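Local coordinates for centrosomal protein 120 (PDB 6EWH), which probably acts at centrioles and basal bodies in cilium formation and is represented here by its second C2 domain (C2B), at residues E74-L79 and I112-G117. The protein carries 1 engineered substitution. Numbering follows the deposited sequence.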
ATOM      1  N   GLU A  74       0.169   3.060  12.176  1.00 23.87           N
ATOM      2  CA  GLU A  74      -0.074   3.540  13.534  1.00 25.64           C
ATOM      3  C   GLU A  74      -1.559   3.462  13.863  1.00 27.39           C
ATOM      4  O   GLU A  74      -2.385   3.989  13.114  1.00 27.19           O
ATOM      5  CB  GLU A  74       0.403   4.982  13.634  1.00 26.22           C
ATOM      6  CG  GLU A  74       0.120   5.644  14.966  1.00 31.44           C
ATOM      7  CD  GLU A  74       1.281   5.511  15.930  1.00 43.35           C
ATOM      8  OE1 GLU A  74       2.104   4.589  15.753  1.00 38.15           O
ATOM      9  OE2 GLU A  74       1.378   6.347  16.855  1.00 48.86           O
ATOM     10  N   PRO A  75      -1.938   2.833  14.968  1.00 24.81           N
ATOM     11  CA  PRO A  75      -3.365   2.680  15.269  1.00 27.16           C
ATOM     12  C   PRO A  75      -4.061   4.022  15.475  1.00 28.66           C
ATOM     13  O   PRO A  75      -3.460   4.992  15.943  1.00 30.98           O
ATOM     14  CB  PRO A  75      -3.357   1.857  16.559  1.00 33.28           C
ATOM     15  CG  PRO A  75      -2.066   1.098  16.503  1.00 37.10           C
ATOM     16  CD  PRO A  75      -1.084   2.026  15.856  1.00 30.39           C
ATOM     17  N   PHE A  76      -5.335   4.071  15.093  1.00 28.27           N
ATOM     18  CA  PHE A  76      -6.174   5.249  15.297  1.00 28.42           C
ATOM     19  C   PHE A  76      -7.567   4.831  15.750  1.00 28.50           C
ATOM     20  O   PHE A  76      -8.023   3.715  15.491  1.00 31.59           O
ATOM     21  CB  PHE A  76      -6.218   6.156  14.049  1.00 28.14           C
ATOM     22  CG  PHE A  76      -6.832   5.508  12.829  1.00 27.71           C
ATOM     23  CD1 PHE A  76      -6.097   4.636  12.048  1.00 26.86           C
ATOM     24  CD2 PHE A  76      -8.131   5.803  12.455  1.00 27.35           C
ATOM     25  CE1 PHE A  76      -6.660   4.050  10.923  1.00 28.07           C
ATOM     26  CE2 PHE A  76      -8.698   5.222  11.327  1.00 30.26           C
ATOM     27  CZ  PHE A  76      -7.961   4.352  10.564  1.00 25.59           C
ATOM     28  N   HIS A  77      -8.256   5.752  16.431  1.00 30.28           N
ATOM     29  CA  HIS A  77      -9.558   5.452  17.008  1.00 36.24           C
ATOM     30  C   HIS A  77     -10.718   6.070  16.242  1.00 37.64           C
ATOM     31  O   HIS A  77     -11.799   5.480  16.193  1.00 38.39           O
ATOM     32  CB  HIS A  77      -9.605   5.925  18.468  1.00 45.90           C
ATOM     33  CG  HIS A  77     -10.968   5.863  19.089  1.00 59.85           C
ATOM     34  ND1 HIS A  77     -11.688   4.692  19.197  1.00 63.05           N
ATOM     35  CD2 HIS A  77     -11.735   6.828  19.650  1.00 65.23           C
ATOM     36  CE1 HIS A  77     -12.842   4.941  19.791  1.00 66.82           C
ATOM     37  NE2 HIS A  77     -12.897   6.229  20.075  1.00 65.13           N
ATOM     38  N   ASN A  78     -10.512   7.231  15.626  1.00 37.06           N
ATOM     39  CA  ASN A  78     -11.601   8.011  15.039  1.00 35.63           C
ATOM     40  C   ASN A  78     -11.880   7.504  13.626  1.00 34.57           C
ATOM     41  O   ASN A  78     -11.374   8.020  12.632  1.00 38.65           O
ATOM     42  CB  ASN A  78     -11.237   9.489  15.035  1.00 34.66           C
ATOM     43  CG  ASN A  78     -12.444  10.382  14.846  1.00 39.96           C
ATOM     44  OD1 ASN A  78     -13.442   9.972  14.256  1.00 38.29           O
ATOM     45  ND2 ASN A  78     -12.358  11.615  15.346  1.00 44.94           N
ATOM     46  N   LEU A  79     -12.715   6.473  13.545  1.00 32.22           N
ATOM     47  CA  LEU A  79     -13.045   5.905  12.239  1.00 31.58           C
ATOM     48  C   LEU A  79     -13.953   6.827  11.432  1.00 30.51           C
ATOM     49  O   LEU A  79     -13.805   6.944  10.207  1.00 29.85           O
ATOM     50  CB  LEU A  79     -13.688   4.534  12.417  1.00 30.85           C
ATOM     51  CG  LEU A  79     -13.697   3.694  11.142  1.00 37.03           C
ATOM     52  CD1 LEU A  79     -12.277   3.244  10.819  1.00 37.27           C
ATOM     53  CD2 LEU A  79     -14.606   2.512  11.312  1.00 44.35           C
ATOM     54  N   ILE A 112      -4.103  -3.602   0.551  1.00 23.72           N
ATOM     55  CA  ILE A 112      -4.037  -2.845   1.801  1.00 21.62           C
ATOM     56  C   ILE A 112      -5.349  -3.049   2.540  1.00 23.46           C
ATOM     57  O   ILE A 112      -6.423  -2.787   1.989  1.00 25.06           O
ATOM     58  CB  ILE A 112      -3.763  -1.359   1.547  1.00 22.88           C
ATOM     59  CG1 ILE A 112      -2.423  -1.193   0.819  1.00 23.84           C
ATOM     60  CG2 ILE A 112      -3.799  -0.595   2.873  1.00 23.16           C
ATOM     61  CD1 ILE A 112      -2.154   0.229   0.385  1.00 26.35           C
ATOM     62  N   HIS A 113      -5.262  -3.509   3.783  1.00 21.72           N
ATOM     63  CA  HIS A 113      -6.426  -3.850   4.588  1.00 24.12           C
ATOM     64  C   HIS A 113      -6.619  -2.811   5.677  1.00 24.12           C
ATOM     65  O   HIS A 113      -5.657  -2.407   6.338  1.00 25.05           O
ATOM     66  CB  HIS A 113      -6.221  -5.203   5.271  1.00 23.60           C
ATOM     67  CG  HIS A 113      -6.283  -6.366   4.336  1.00 24.34           C
ATOM     68  ND1 HIS A 113      -7.366  -7.219   4.284  1.00 26.05           N
ATOM     69  CD2 HIS A 113      -5.407  -6.811   3.403  1.00 26.44           C
ATOM     70  CE1 HIS A 113      -7.149  -8.144   3.365  1.00 31.62           C
ATOM     71  NE2 HIS A 113      -5.970  -7.916   2.813  1.00 28.13           N
ATOM     72  N   LEU A 114      -7.865  -2.406   5.887  1.00 23.14           N
ATOM     73  CA  LEU A 114      -8.240  -1.723   7.115  1.00 22.90           C
ATOM     74  C   LEU A 114      -8.597  -2.792   8.139  1.00 25.77           C
ATOM     75  O   LEU A 114      -9.439  -3.657   7.867  1.00 25.67           O
ATOM     76  CB  LEU A 114      -9.439  -0.805   6.892  1.00 24.39           C
ATOM     77  CG  LEU A 114     -10.047  -0.237   8.178  1.00 23.83           C
ATOM     78  CD1 LEU A 114      -9.071   0.720   8.860  1.00 27.61           C
ATOM     79  CD2 LEU A 114     -11.411   0.453   7.918  1.00 27.20           C
ATOM     80  N   CYS A 115      -7.944  -2.755   9.297  1.00 24.40           N
ATOM     81  CA  CYS A 115      -8.085  -3.811  10.287  1.00 24.48           C
ATOM     82  C   CYS A 115      -8.546  -3.256  11.622  1.00 26.99           C
ATOM     83  O   CYS A 115      -8.312  -2.091  11.950  1.00 28.61           O
ATOM     84  CB  CYS A 115      -6.758  -4.515  10.522  1.00 24.57           C
ATOM     85  SG  CYS A 115      -6.178  -5.342   9.056  1.00 28.49           S
ATOM     86  N   CYS A 116      -9.211  -4.118  12.390  1.00 29.61           N
ATOM     87  CA  CYS A 116      -9.474  -3.879  13.803  1.00 31.15           C
ATOM     88  C   CYS A 116      -9.169  -5.180  14.523  1.00 29.04           C
ATOM     89  O   CYS A 116      -9.809  -6.198  14.247  1.00 31.35           O
ATOM     90  CB  CYS A 116     -10.929  -3.477  14.027  1.00 33.76           C
ATOM     91  SG  CYS A 116     -11.300  -3.102  15.765  1.00 38.69           S
ATOM     92  N   GLY A 117      -8.183  -5.155  15.417  1.00 33.04           N
ATOM     93  CA  GLY A 117      -7.747  -6.393  16.045  1.00 34.17           C
ATOM     94  C   GLY A 117      -7.259  -7.365  14.992  1.00 32.85           C
ATOM     95  O   GLY A 117      -6.404  -7.045  14.158  1.00 32.98           O
TER
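Leu114 spreads its two methyls between two hydrophobic side chains, Phe76 and Leu79, each branch meeting a different partner. CD1 of Leu114 lies 4.2 Å from CZ of Phe76, the far corner of the ring, and approaches it obliquely while the two side chains cross at about a right angle. CD2 of Leu114 turns instead to Leu79, meeting CD1 of Leu79 at 4.1 Å, methyl against methyl. The first side-chain bond of Leu114 already points toward residues 74-79, and CG anti to the backbone N (chi1 170°) helps set how the two methyls are shared between both neighbours, a task well suited to a branched leucine. The first side-chain bond of Leu79 points toward the strand from a backbone that remains distant, the CA atoms of Leu79 and Leu114 being 10.4 Å apart. All three residues are buried in the interior of a C2 β-sandwich: strand 110-116 is a central member of the four-stranded antiparallel sheet, whereas residues 74-79 lie in the loop leading from its edge strand 69-72 to strand 87-95 of the other sheet. Phe76 suits the longer reach, since a flat ring carries apolar surface well inward from a loop. A backbone hydrogen bond between Phe76 and Phe60 ties this loop to strand 60-66. The carbonyl oxygens of Glu74 and Asn78 lie in the plane of the ring at its edge, where the C-H groups carry slight positive charge. Phe84 meets the same ring with the planes at about 50°, while Leu53 of helix 50-54 and Val47 touch Leu79.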